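Local atomic coordinates of 4-hydroxythreonine-4-phosphate dehydrogenase (PDB entry 6XMY), a protein that probably catalyses the NAD(P)-dependent oxidation of 4-(phosphooxy)-L-threonine, a step in the biosynthesis of pyridoxine 5'-phosphate, with the help of a divalent metal ion. Residues I183-Q188 with T234-I240; L91-A97 with N127-I133; L30-L35 with M316-K321. All coordinates share one frame; numbering follows the deposited sequence. Where two conformers were deposited one is given.

Contact 1: residues I183-Q188 with T234-I240; sequences IIKVIQ and TLKNQGI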
ATOM      1  N   ILE A 183      17.781   8.735  -2.575  1.00 10.11           N
ATOM      2  CA  ILE A 183      18.119   7.327  -2.366  1.00  9.50           C
ATOM      3  C   ILE A 183      18.494   7.085  -0.913  1.00 10.26           C
ATOM      4  O   ILE A 183      18.046   6.113  -0.288  1.00 11.49           O
ATOM      5  CB  ILE A 183      19.253   6.907  -3.316  1.00 10.27           C
ATOM      6  CG1 ILE A 183      18.778   6.957  -4.771  1.00 11.25           C
ATOM      7  CG2 ILE A 183      19.750   5.515  -2.965  1.00 10.74           C
ATOM      8  CD1 ILE A 183      19.904   6.767  -5.754  1.00 13.62           C
ATOM      9  N   ILE A 184      19.317   7.974  -0.352  1.00 11.13           N
ATOM     10  CA  ILE A 184      19.718   7.853   1.049  1.00 11.21           C
ATOM     11  C   ILE A 184      18.500   7.873   1.968  1.00  9.79           C
ATOM     12  O   ILE A 184      18.359   7.025   2.857  1.00 12.82           O
ATOM     13  CB  ILE A 184      20.726   8.958   1.406  1.00 10.88           C
ATOM     14  CG1 ILE A 184      22.051   8.717   0.676  1.00 12.82           C
ATOM     15  CG2 ILE A 184      20.937   9.013   2.917  1.00 12.30           C
ATOM     16  CD1 ILE A 184      22.912   9.951   0.566  1.00 15.02           C
ATOM     17  N   LYS A 185      17.606   8.840   1.767  1.00 11.38           N
ATOM     18  CA  LYS A 185      16.469   8.984   2.668  1.00 11.26           C
ATOM     19  C   LYS A 185      15.518   7.805   2.544  1.00 10.53           C
ATOM     20  O   LYS A 185      14.985   7.317   3.549  1.00 13.08           O
ATOM     21  CB  LYS A 185      15.754  10.299   2.378  1.00 13.91           C
ATOM     22  CG  LYS A 185      16.552  11.500   2.850  1.00 16.57           C
ATOM     23  CD  LYS A 185      15.937  12.800   2.379  1.00 22.44           C
ATOM     24  CE  LYS A 185      16.726  13.992   2.897  1.00 26.04           C
ATOM     25  NZ  LYS A 185      16.158  15.278   2.413  1.00 29.61           N
ATOM     26  N   VAL A 186      15.294   7.336   1.313  1.00 10.12           N
ATOM     27  CA  VAL A 186      14.446   6.168   1.099  1.00 10.16           C
ATOM     28  C   VAL A 186      15.035   4.947   1.791  1.00 11.21           C
ATOM     29  O   VAL A 186      14.333   4.208   2.499  1.00 11.26           O
ATOM     30  CB  VAL A 186      14.248   5.923  -0.406  1.00  8.95           C
ATOM     31  CG1 VAL A 186      13.740   4.508  -0.658  1.00 10.84           C
ATOM     32  CG2 VAL A 186      13.292   6.958  -0.972  1.00 11.06           C
ATOM     33  N   ILE A 187      16.329   4.698   1.570  1.00 10.58           N
ATOM     34  CA  ILE A 187      16.933   3.498   2.134  1.00 10.87           C
ATOM     35  C   ILE A 187      17.110   3.609   3.653  1.00 11.63           C
ATOM     36  O   ILE A 187      16.982   2.606   4.367  1.00 12.03           O
ATOM     37  CB  ILE A 187      18.206   3.095   1.361  1.00  9.03           C
ATOM     38  CG1 ILE A 187      17.819   2.764  -0.087  1.00  9.52           C
ATOM     39  CG2 ILE A 187      18.876   1.890   2.018  1.00 13.34           C
ATOM     40  CD1 ILE A 187      18.985   2.340  -0.977  1.00 10.16           C
ATOM     41  N   GLN A 188      17.348   4.817   4.181  1.00 10.89           N
ATOM     42  CA  GLN A 188      17.343   4.984   5.637  1.00 11.79           C
ATOM     43  C   GLN A 188      15.991   4.581   6.219  1.00 12.52           C
ATOM     44  O   GLN A 188      15.922   3.848   7.213  1.00 13.29           O
ATOM     45  CB  GLN A 188      17.655   6.436   6.009  1.00 12.53           C
ATOM     46  CG  GLN A 188      19.127   6.828   5.947  1.00 13.17           C
ATOM     47  CD  GLN A 188      19.336   8.326   6.112  1.00 15.68           C
ATOM     48  OE1 GLN A 188      18.393   9.117   6.013  1.00 18.46           O
ATOM     49  NE2 GLN A 188      20.573   8.724   6.361  1.00 16.09           N
ATOM     50  N   THR A 234      27.576   6.320   0.781  1.00 14.06           N
ATOM     51  CA  THR A 234      27.174   7.054   1.977  1.00 13.25           C
ATOM     52  C   THR A 234      26.413   6.146   2.929  1.00 13.48           C
ATOM     53  O   THR A 234      26.680   6.129   4.138  1.00 14.18           O
ATOM     54  CB  THR A 234      26.320   8.257   1.574  1.00 15.55           C
ATOM     55  OG1 THR A 234      27.118   9.170   0.808  1.00 16.73           O
ATOM     56  CG2 THR A 234      25.770   8.976   2.801  1.00 15.40           C
ATOM     57  N   LEU A 235      25.472   5.365   2.396  1.00 13.10           N
ATOM     58  CA  LEU A 235      24.699   4.450   3.232  1.00 13.01           C
ATOM     59  C   LEU A 235      25.587   3.401   3.893  1.00 11.61           C
ATOM     60  O   LEU A 235      25.419   3.100   5.081  1.00 13.45           O
ATOM     61  CB  LEU A 235      23.607   3.791   2.392  1.00 12.57           C
ATOM     62  CG  LEU A 235      22.475   4.750   2.037  1.00 12.81           C
ATOM     63  CD1 LEU A 235      21.728   4.232   0.821  1.00 13.06           C
ATOM     64  CD2 LEU A 235      21.517   4.909   3.195  1.00 14.15           C
ATOM     65  N   LYS A 236      26.535   2.833   3.142  1.00 12.12           N
ATOM     66  CA  LYS A 236      27.476   1.882   3.729  1.00 13.98           C
ATOM     67  C   LYS A 236      28.242   2.505   4.887  1.00 14.23           C
ATOM     68  O   LYS A 236      28.454   1.858   5.918  1.00 14.98           O
ATOM     69  CB  LYS A 236      28.454   1.379   2.662  1.00 17.08           C
ATOM     70  CG  LYS A 236      27.861   0.373   1.695  1.00 16.91           C
ATOM     71  CD  LYS A 236      28.841   0.105   0.549  1.00 19.31           C
ATOM     72  CE  LYS A 236      28.282  -0.871  -0.475  1.00 21.83           C
ATOM     73  NZ  LYS A 236      29.125  -0.928  -1.710  1.00 22.87           N
ATOM     74  N   ASN A 237      28.666   3.759   4.736  1.00 14.11           N
ATOM     75  CA  ASN A 237      29.401   4.417   5.810  1.00 14.35           C
ATOM     76  C   ASN A 237      28.505   4.875   6.953  1.00 12.60           C
ATOM     77  O   ASN A 237      29.022   5.300   7.992  1.00 12.36           O
ATOM     78  CB  ASN A 237      30.248   5.566   5.266  1.00 16.26           C
ATOM     79  CG  ASN A 237      31.460   5.076   4.510  1.00 22.28           C
ATOM     80  OD1 ASN A 237      31.773   3.886   4.535  1.00 23.89           O
ATOM     81  ND2 ASN A 237      32.151   5.985   3.837  1.00 27.32           N
ATOM     82  N   GLN A 238      27.185   4.806   6.787  1.00 13.28           N
ATOM     83  CA  GLN A 238      26.258   4.899   7.905  1.00 13.46           C
ATOM     84  C   GLN A 238      25.952   3.537   8.511  1.00 15.07           C
ATOM     85  O   GLN A 238      25.166   3.455   9.462  1.00 16.86           O
ATOM     86  CB  GLN A 238      24.957   5.581   7.464  1.00 13.16           C
ATOM     87  CG  GLN A 238      25.163   6.999   6.979  1.00 15.83           C
ATOM     88  CD  GLN A 238      23.903   7.614   6.440  1.00 17.40           C
ATOM     89  OE1 GLN A 238      22.844   6.989   6.457  1.00 20.13           O
ATOM     90  NE2 GLN A 238      24.000   8.847   5.957  1.00 16.89           N
ATOM     91  N   GLY A 239      26.560   2.471   7.987  1.00 14.62           N
ATOM     92  CA  GLY A 239      26.342   1.137   8.507  1.00 14.89           C
ATOM     93  C   GLY A 239      25.131   0.421   7.965  1.00 15.59           C
ATOM     94  O   GLY A 239      24.682  -0.564   8.561  1.00 17.16           O
ATOM     95  N   ILE A 240      24.578   0.883   6.849  1.00 14.30           N
ATOM     96  CA  ILE A 240      23.428   0.243   6.223  1.00 11.78           C
ATOM     97  C   ILE A 240      23.946  -0.660   5.111  1.00 12.29           C
ATOM     98  O   ILE A 240      24.649  -0.203   4.202  1.00 14.16           O
ATOM     99  CB  ILE A 240      22.426   1.290   5.722  1.00 12.68           C
ATOM    100  CG1 ILE A 240      21.845   2.067   6.916  1.00 13.90           C
ATOM    101  CG2 ILE A 240      21.308   0.623   4.937  1.00 14.24           C
ATOM    102  CD1 ILE A 240      21.027   3.287   6.525  1.00 16.22           C
TER
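L235 pushes its two methyl groups into the helix of I183-Q188 as a knob into a hole. The hole is formed by I183, I184, I187 and Q188. One branch, CD1, lies 3.7 Å from I187 CB and also meets CG2 and CD1 of that residue. The side chains of L235 and I187 cross at about a right angle. The other branch, CD2, rests on the backbone of the facing helix, 3.8 Å from I184 O.

Smaller contacts flank this knob. I184 CD1 reaches T234 CG2 at 3.8 Å. The I184 side chain gets there with CG1 anti to its carbonyl carbon (chi1 -68°). I240 adds a second apolar patch. Its CG2 meets I187 CG2 at 4.0 Å, and its CD1 lies 4.1 Å from Q188 CG.

A polar bridge spans the more open side. Q188 NE2 donates to Q238 OE1 over 2.9 Å, and the N-H points almost straight at the oxygen (172°). The acceptor lies in the amide plane of Q188, while the donor is tilted 21° from the carbonyl plane of Q238. Both glutamine chains are extended beyond CG, which brings the two amides together, their planes nearly coplanar.

A Schellman motif ends the helix of T234-N237 at G239, where phi is positive. G239 N bonds to K236 O and I240 N to L235 O. This turn places I240, bringing it back against Q188.

This is plain helix-helix packing away from the annotated sites. It joins helix 180-197 to the end of helix 223-237. I187 also touches strand 204-208, and both I187 and L235 touch V242 of strand 241-246, so the pair of helices lies against these strands.

Contact 2: residues L91-A97 with N127-I133; sequences LNPQNAA and NINAAGI
L91 and N127 lie alongside each other, pointing opposite ways. L91 CD2 lies 3.9 Å from N127 CB, and L91 CB packs near the end of the same side chain. The N127 side chain stands with CG anti to its backbone N (chi1 -173°), which carries its amide group towards the turn at N92 and P93. The P93 ring is set roughly perpendicular to the N127 side chain.

A96 faces the other helix with its CB. This methyl lies 3.5 Å from A131 CB, a close approach for two methyl groups. It also sits 3.9 Å from I128 CA, so the helix backbone comes close as well. A131 CB touches P93 O too, at 3.4 Å.

The two segments are the start of one helix and the end of another. In 91-97, N92 OD1 accepts from Q94 N in an Asx turn (2.9 Å), and a short 3-10 segment then leads into helix 96-111. In 127-133, helix 125-130 closes with a Schellman motif at G132. That reversal returns I133 to the contact, and its CD1 lies 4.1 Å from both A96 CB and A97 N.

The contact is partly buried and lies near the NAD pocket. The side chain of L91 is about 7 Å from the bound NAD at the nearest atoms, and V123, an NAD-binding residue, lies just ahead of helix 125-130 in the chain. H124 ND1 takes a hydrogen bond from N127 N, and L91 touches H124. Further along helix 96-111, V99 and M100 pack against I128.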
ATOM      1  N   LEU A  91     -17.561   4.364 -13.157  1.00 10.33           N
ATOM      2  CA  LEU A  91     -16.923   5.476 -12.465  1.00 10.66           C
ATOM      3  C   LEU A  91     -17.821   6.702 -12.512  1.00 10.86           C
ATOM      4  O   LEU A  91     -18.477   6.978 -13.517  1.00 13.31           O
ATOM      5  CB  LEU A  91     -15.597   5.821 -13.135  1.00 12.18           C
ATOM      6  CG  LEU A  91     -14.454   4.831 -12.943  1.00 11.39           C
ATOM      7  CD1 LEU A  91     -13.277   5.232 -13.819  1.00 12.71           C
ATOM      8  CD2 LEU A  91     -14.034   4.765 -11.479  1.00 12.61           C
ATOM      9  N   ASN A  92     -17.827   7.451 -11.428  1.00 11.64           N
ATOM     10  CA  ASN A  92     -18.589   8.683 -11.361  1.00 10.53           C
ATOM     11  C   ASN A  92     -17.707   9.734 -10.701  1.00 10.97           C
ATOM     12  O   ASN A  92     -17.376   9.616  -9.512  1.00 11.27           O
ATOM     13  CB  ASN A  92     -19.880   8.451 -10.572  1.00 11.35           C
ATOM     14  CG  ASN A  92     -20.756   9.689 -10.493  1.00 13.29           C
ATOM     15  OD1 ASN A  92     -20.351  10.777 -10.903  1.00 14.71           O
ATOM     16  ND2 ASN A  92     -21.963   9.528  -9.946  1.00 12.90           N
ATOM     17  N   PRO A  93     -17.297  10.767 -11.434  1.00 12.46           N
ATOM     18  CA  PRO A  93     -16.455  11.803 -10.821  0.55 13.58           C
ATOM     19  C   PRO A  93     -17.124  12.510  -9.660  1.00 12.46           C
ATOM     20  O   PRO A  93     -16.425  13.066  -8.802  1.00 12.59           O
ATOM     21  CB  PRO A  93     -16.167  12.761 -11.985  0.55 15.42           C
ATOM     22  CG  PRO A  93     -16.319  11.910 -13.213  0.55 15.04           C
ATOM     23  CD  PRO A  93     -17.441  10.959 -12.888  0.55 15.07           C
ATOM     24  N   GLN A  94     -18.459  12.492  -9.590  1.00 11.73           N
ATOM     25  CA  GLN A  94     -19.134  13.121  -8.465  0.53 12.42           C
ATOM     26  C   GLN A  94     -18.859  12.415  -7.147  1.00 11.66           C
ATOM     27  O   GLN A  94     -19.092  13.007  -6.091  1.00 13.47           O
ATOM     28  CB  GLN A  94     -20.635  13.187  -8.711  0.53 13.08           C
ATOM     29  CG  GLN A  94     -21.024  14.186  -9.766  0.53 16.86           C
ATOM     30  CD  GLN A  94     -22.515  14.342  -9.858  0.53 18.02           C
ATOM     31  OE1 GLN A  94     -23.211  14.322  -8.844  0.53 18.60           O
ATOM     32  NE2 GLN A  94     -23.023  14.477 -11.077  0.53 19.54           N
ATOM     33  N   ASN A  95     -18.385  11.168  -7.182  1.00 11.31           N
ATOM     34  CA  ASN A  95     -18.047  10.424  -5.976  1.00 10.04           C
ATOM     35  C   ASN A  95     -16.558  10.447  -5.660  1.00 10.09           C
ATOM     36  O   ASN A  95     -16.117   9.732  -4.752  1.00 11.70           O
ATOM     37  CB  ASN A  95     -18.582   8.992  -6.049  1.00 10.34           C
ATOM     38  CG  ASN A  95     -20.077   8.922  -5.805  1.00 11.07           C
ATOM     39  OD1 ASN A  95     -20.634   9.761  -5.085  1.00 13.36           O
ATOM     40  ND2 ASN A  95     -20.738   7.920  -6.374  1.00 11.17           N
ATOM     41  N   ALA A  96     -15.775  11.262  -6.374  1.00 10.56           N
ATOM     42  CA  ALA A  96     -14.354  11.374  -6.059  1.00 11.83           C
ATOM     43  C   ALA A  96     -14.140  12.016  -4.694  1.00 10.13           C
ATOM     44  O   ALA A  96     -13.276  11.581  -3.927  1.00 11.36           O
ATOM     45  CB  ALA A  96     -13.636  12.177  -7.135  1.00 11.64           C
ATOM     46  N   ALA A  97     -14.912  13.062  -4.376  1.00 10.67           N
ATOM     47  CA  ALA A  97     -14.769  13.696  -3.069  1.00 11.81           C
ATOM     48  C   ALA A  97     -15.082  12.723  -1.937  1.00 12.19           C
ATOM     49  O   ALA A  97     -14.450  12.776  -0.871  1.00 12.07           O
ATOM     50  CB  ALA A  97     -15.653  14.941  -2.993  1.00 13.92           C
ATOM     51  N   ASN A 127     -10.110   8.805 -12.044  1.00 10.40           N
ATOM     52  CA  ASN A 127     -11.420   9.347 -11.685  1.00 10.85           C
ATOM     53  C   ASN A 127     -11.281  10.510 -10.712  1.00 10.72           C
ATOM     54  O   ASN A 127     -11.987  11.518 -10.832  1.00 12.11           O
ATOM     55  CB  ASN A 127     -12.317   8.262 -11.085  1.00 10.19           C
ATOM     56  CG  ASN A 127     -13.753   8.743 -10.866  1.00 12.22           C
ATOM     57  OD1 ASN A 127     -14.272   8.738  -9.749  1.00 15.63           O
ATOM     58  ND2 ASN A 127     -14.391   9.164 -11.937  1.00 12.28           N
ATOM     59  N   ILE A 128     -10.362  10.389  -9.746  1.00 10.04           N
ATOM     60  CA  ILE A 128     -10.143  11.469  -8.792  0.73  9.80           C
ATOM     61  C   ILE A 128      -9.605  12.706  -9.503  1.00  9.67           C
ATOM     62  O   ILE A 128     -10.080  13.830  -9.279  1.00 10.81           O
ATOM     63  CB  ILE A 128      -9.228  10.993  -7.651  0.73  9.21           C
ATOM     64  CG1 ILE A 128      -9.953   9.915  -6.836  0.73  9.51           C
ATOM     65  CG2 ILE A 128      -8.790  12.165  -6.776  0.73 10.19           C
ATOM     66  CD1 ILE A 128      -9.059   9.077  -5.982  0.73  9.25           C
ATOM     67  N   ASN A 129      -8.618  12.518 -10.382  1.00 10.87           N
ATOM     68  CA  ASN A 129      -8.082  13.649 -11.132  1.00 11.25           C
ATOM     69  C   ASN A 129      -9.126  14.244 -12.071  1.00 13.10           C
ATOM     70  O   ASN A 129      -9.172  15.467 -12.257  1.00 13.92           O
ATOM     71  CB  ASN A 129      -6.836  13.221 -11.903  1.00 12.32           C
ATOM     72  CG  ASN A 129      -5.620  13.064 -11.001  1.00 16.28           C
ATOM     73  OD1 ASN A 129      -4.954  14.046 -10.652  1.00 18.19           O
ATOM     74  ND2 ASN A 129      -5.329  11.834 -10.608  1.00 18.53           N
ATOM     75  N   ALA A 130      -9.974  13.400 -12.670  1.00 12.44           N
ATOM     76  CA  ALA A 130     -11.000  13.904 -13.582  1.00 12.43           C
ATOM     77  C   ALA A 130     -11.986  14.814 -12.865  1.00 13.20           C
ATOM     78  O   ALA A 130     -12.552  15.726 -13.479  1.00 16.16           O
ATOM     79  CB  ALA A 130     -11.730  12.743 -14.261  1.00 16.43           C
ATOM     80  N   ALA A 131     -12.187  14.597 -11.568  1.00 12.79           N
ATOM     81  CA  ALA A 131     -13.052  15.451 -10.769  1.00 13.84           C
ATOM     82  C   ALA A 131     -12.380  16.748 -10.356  1.00 13.87           C
ATOM     83  O   ALA A 131     -13.030  17.580  -9.716  1.00 20.39           O
ATOM     84  CB  ALA A 131     -13.518  14.704  -9.524  1.00 15.14           C
ATOM     85  N   GLY A 132     -11.113  16.945 -10.709  1.00 13.25           N
ATOM     86  CA  GLY A 132     -10.400  18.160 -10.380  1.00 14.28           C
ATOM     87  C   GLY A 132      -9.515  18.070  -9.156  1.00 15.47           C
ATOM     88  O   GLY A 132      -9.001  19.102  -8.708  1.00 18.49           O
ATOM     89  N   ILE A 133      -9.312  16.877  -8.612  1.00 13.01           N
ATOM     90  CA  ILE A 133      -8.532  16.679  -7.398  1.00 12.94           C
ATOM     91  C   ILE A 133      -7.191  16.101  -7.830  1.00 13.24           C
ATOM     92  O   ILE A 133      -7.123  14.966  -8.316  1.00 14.38           O
ATOM     93  CB  ILE A 133      -9.251  15.719  -6.439  1.00 12.60           C
ATOM     94  CG1 ILE A 133     -10.655  16.230  -6.107  1.00 14.14           C
ATOM     95  CG2 ILE A 133      -8.431  15.524  -5.170  1.00 13.60           C
ATOM     96  CD1 ILE A 133     -11.539  15.190  -5.420  1.00 14.09           C
TER

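Contact 3: residues L30-L35 with M316-K321; sequences LAETDL and MLAAVK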
ATOM      1  N   LEU A  30     -14.598  -9.498   4.232  1.00 12.76           N
ATOM      2  CA  LEU A  30     -14.136  -9.547   5.611  1.00 13.20           C
ATOM      3  C   LEU A  30     -15.245  -9.923   6.582  1.00 12.44           C
ATOM      4  O   LEU A  30     -14.949 -10.235   7.741  1.00 12.43           O
ATOM      5  CB  LEU A  30     -13.524  -8.195   5.993  1.00 12.24           C
ATOM      6  CG  LEU A  30     -12.336  -7.788   5.110  1.00 12.26           C
ATOM      7  CD1 LEU A  30     -11.848  -6.379   5.413  1.00 12.24           C
ATOM      8  CD2 LEU A  30     -11.181  -8.792   5.221  1.00 15.02           C
ATOM      9  N   ALA A  31     -16.508  -9.899   6.141  1.00 13.22           N
ATOM     10  CA  ALA A  31     -17.617 -10.159   7.053  1.00 12.81           C
ATOM     11  C   ALA A  31     -17.558 -11.566   7.618  1.00 12.84           C
ATOM     12  O   ALA A  31     -17.996 -11.802   8.750  1.00 15.07           O
ATOM     13  CB  ALA A  31     -18.957  -9.933   6.350  1.00 15.48           C
ATOM     14  N   GLU A  32     -17.003 -12.505   6.866  1.00 14.63           N
ATOM     15  CA  GLU A  32     -16.979 -13.885   7.314  1.00 19.24           C
ATOM     16  C   GLU A  32     -15.789 -14.217   8.202  1.00 21.73           C
ATOM     17  O   GLU A  32     -15.722 -15.334   8.733  1.00 25.58           O
ATOM     18  CB  GLU A  32     -17.064 -14.820   6.107  1.00 26.03           C
ATOM     19  CG  GLU A  32     -18.422 -14.731   5.446  1.00 33.27           C
ATOM     20  CD  GLU A  32     -19.542 -15.021   6.433  1.00 39.08           C
ATOM     21  OE1 GLU A  32     -19.325 -15.807   7.383  1.00 41.25           O
ATOM     22  OE2 GLU A  32     -20.640 -14.457   6.272  1.00 44.19           O
ATOM     23  N   THR A  33     -14.873 -13.279   8.393  1.00 16.49           N
ATOM     24  CA  THR A  33     -13.707 -13.480   9.233  1.00 15.40           C
ATOM     25  C   THR A  33     -13.985 -12.984  10.648  1.00 15.09           C
ATOM     26  O   THR A  33     -15.022 -12.385  10.936  1.00 16.95           O
ATOM     27  CB  THR A  33     -12.510 -12.715   8.669  1.00 16.58           C
ATOM     28  OG1 THR A  33     -12.667 -11.312   8.937  1.00 14.65           O
ATOM     29  CG2 THR A  33     -12.391 -12.931   7.164  1.00 17.72           C
ATOM     30  N   ASP A  34     -13.025 -13.236  11.538  1.00 16.37           N
ATOM     31  CA  ASP A  34     -12.994 -12.619  12.859  1.00 18.25           C
ATOM     32  C   ASP A  34     -11.902 -11.560  12.954  1.00 17.45           C
ATOM     33  O   ASP A  34     -11.422 -11.258  14.051  1.00 17.93           O
ATOM     34  CB  ASP A  34     -12.866 -13.672  13.963  1.00 21.45           C
ATOM     35  CG  ASP A  34     -11.545 -14.401  13.920  1.00 30.59           C
ATOM     36  OD1 ASP A  34     -11.202 -15.073  14.919  1.00 36.16           O
ATOM     37  OD2 ASP A  34     -10.837 -14.286  12.900  1.00 31.83           O
ATOM     38  N   LEU A  35     -11.495 -11.001  11.823  1.00 14.61           N
ATOM     39  CA  LEU A  35     -10.493  -9.950  11.830  1.00 13.44           C
ATOM     40  C   LEU A  35     -11.134  -8.670  12.354  1.00 13.87           C
ATOM     41  O   LEU A  35     -12.259  -8.338  11.963  1.00 16.45           O
ATOM     42  CB  LEU A  35      -9.934  -9.742  10.423  1.00 14.25           C
ATOM     43  CG  LEU A  35      -9.104 -10.908   9.869  1.00 16.04           C
ATOM     44  CD1 LEU A  35      -8.934 -10.789   8.364  1.00 17.01           C
ATOM     45  CD2 LEU A  35      -7.747 -10.983  10.544  1.00 18.47           C
ATOM     46  N   MET A 316      -6.256  -8.359  -0.057  1.00 10.17           N
ATOM     47  CA  MET A 316      -6.930  -7.656   1.034  1.00  9.58           C
ATOM     48  C   MET A 316      -6.745  -8.395   2.354  1.00 10.89           C
ATOM     49  O   MET A 316      -6.421  -7.786   3.385  1.00 10.51           O
ATOM     50  CB  MET A 316      -8.411  -7.478   0.709  1.00 11.19           C
ATOM     51  CG  MET A 316      -9.206  -6.891   1.881  1.00 12.05           C
ATOM     52  SD  MET A 316      -8.669  -5.247   2.434  1.00 13.70           S
ATOM     53  CE  MET A 316      -9.506  -4.223   1.226  1.00 14.86           C
ATOM     54  N   LEU A 317      -6.938  -9.720   2.343  1.00 11.15           N
ATOM     55  CA  LEU A 317      -6.801 -10.483   3.581  1.00  9.55           C
ATOM     56  C   LEU A 317      -5.384 -10.391   4.120  1.00 10.31           C
ATOM     57  O   LEU A 317      -5.179 -10.217   5.329  1.00 11.83           O
ATOM     58  CB  LEU A 317      -7.210 -11.940   3.360  1.00 11.34           C
ATOM     59  CG  LEU A 317      -8.707 -12.201   3.208  1.00 14.78           C
ATOM     60  CD1 LEU A 317      -8.948 -13.595   2.612  1.00 16.37           C
ATOM     61  CD2 LEU A 317      -9.404 -12.070   4.554  1.00 15.42           C
ATOM     62  N   ALA A 318      -4.389 -10.498   3.236  1.00 10.32           N
ATOM     63  CA  ALA A 318      -2.999 -10.339   3.647  1.00  9.69           C
ATOM     64  C   ALA A 318      -2.728  -8.937   4.184  1.00  8.93           C
ATOM     65  O   ALA A 318      -1.983  -8.774   5.162  1.00 10.91           O
ATOM     66  CB  ALA A 318      -2.069 -10.661   2.478  1.00 10.28           C
ATOM     67  N   ALA A 319      -3.334  -7.909   3.572  1.00  9.96           N
ATOM     68  CA  ALA A 319      -3.098  -6.534   4.013  1.00 10.16           C
ATOM     69  C   ALA A 319      -3.674  -6.286   5.400  1.00  7.84           C
ATOM     70  O   ALA A 319      -3.049  -5.609   6.226  1.00 10.54           O
ATOM     71  CB  ALA A 319      -3.695  -5.546   3.014  1.00  9.40           C
ATOM     72  N   VAL A 320      -4.865  -6.825   5.666  1.00  8.75           N
ATOM     73  CA  VAL A 320      -5.463  -6.715   6.991  1.00  9.22           C
ATOM     74  C   VAL A 320      -4.625  -7.470   8.014  1.00 10.27           C
ATOM     75  O   VAL A 320      -4.359  -6.968   9.113  1.00 10.97           O
ATOM     76  CB  VAL A 320      -6.919  -7.213   6.958  1.00 10.43           C
ATOM     77  CG1 VAL A 320      -7.497  -7.235   8.370  1.00 12.53           C
ATOM     78  CG2 VAL A 320      -7.776  -6.328   6.045  1.00 11.53           C
ATOM     79  N   LYS A 321      -4.180  -8.679   7.670  1.00 11.03           N
ATOM     80  CA  LYS A 321      -3.387  -9.450   8.621  1.00 10.93           C
ATOM     81  C   LYS A 321      -2.055  -8.772   8.914  1.00 11.53           C
ATOM     82  O   LYS A 321      -1.596  -8.762  10.065  1.00 12.75           O
ATOM     83  CB  LYS A 321      -3.197 -10.876   8.106  1.00 13.17           C
ATOM     84  CG  LYS A 321      -4.481 -11.686   8.172  1.00 18.36           C
ATOM     85  CD  LYS A 321      -4.340 -13.040   7.499  1.00 22.90           C
ATOM     86  CE  LYS A 321      -5.683 -13.507   6.952  1.00 27.53           C
ATOM     87  NZ  LYS A 321      -5.658 -14.925   6.489  1.00 32.13           N
TER
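L317 CD2 is where the two segments pack closely. It lies 3.8 Å from L30 CD2 and 4.0 Å from L35 CD1, and T33 CG2 also touches it. L30 and L317 run side by side with their ends reversed, while L35 lies crosswise to L317. V320 completes this apolar part with both branches. Its CG1 meets L35 CD1 at 3.8 Å, and its CG2 meets L30 CD1 tip to tip at 4.1 Å.

The solvent side is looser. There the exposed K321 lays its aliphatic chain across L35, with K321 CG 4.1 Å from L35 CD2.

T33 shapes the loop from within. Its hydroxyl lies between the backbone N and the carbonyl carbon (chi1 75°). From there T33 OG1 donates to L30 O at 2.8 Å and accepts from L35 N at 3.1 Å in an ST turn. L30 O also accepts from T33 N.

The contact joins the link between helix 23-29 and strand 37-41 to helix 314-328, near the C-terminus. Behind it, V320 and M316 pack on I14 of strand 12-15 and on V119 of strand 117-120.

Contact 1 is mostly buried and lies on the opposite side of the chain's centre from contacts 2 and 3. Its centre is about 39 Å from that of contact 2 and about 35 Å from that of contact 3. Contacts 2 and 3 are each partly buried and lie near the NAD site. No two contacts share a helix or touch each other. Contacts 1 and 2 both use a helix that ends in a Schellman motif, followed by an isoleucine that folds back. In contact 1 a hydrogen bond between two glutamine amides joins the segments. Contact 2 combines a buried asparagine side chain with alanines that let the backbones come close, and contact 3 relies on branched apolar side chains.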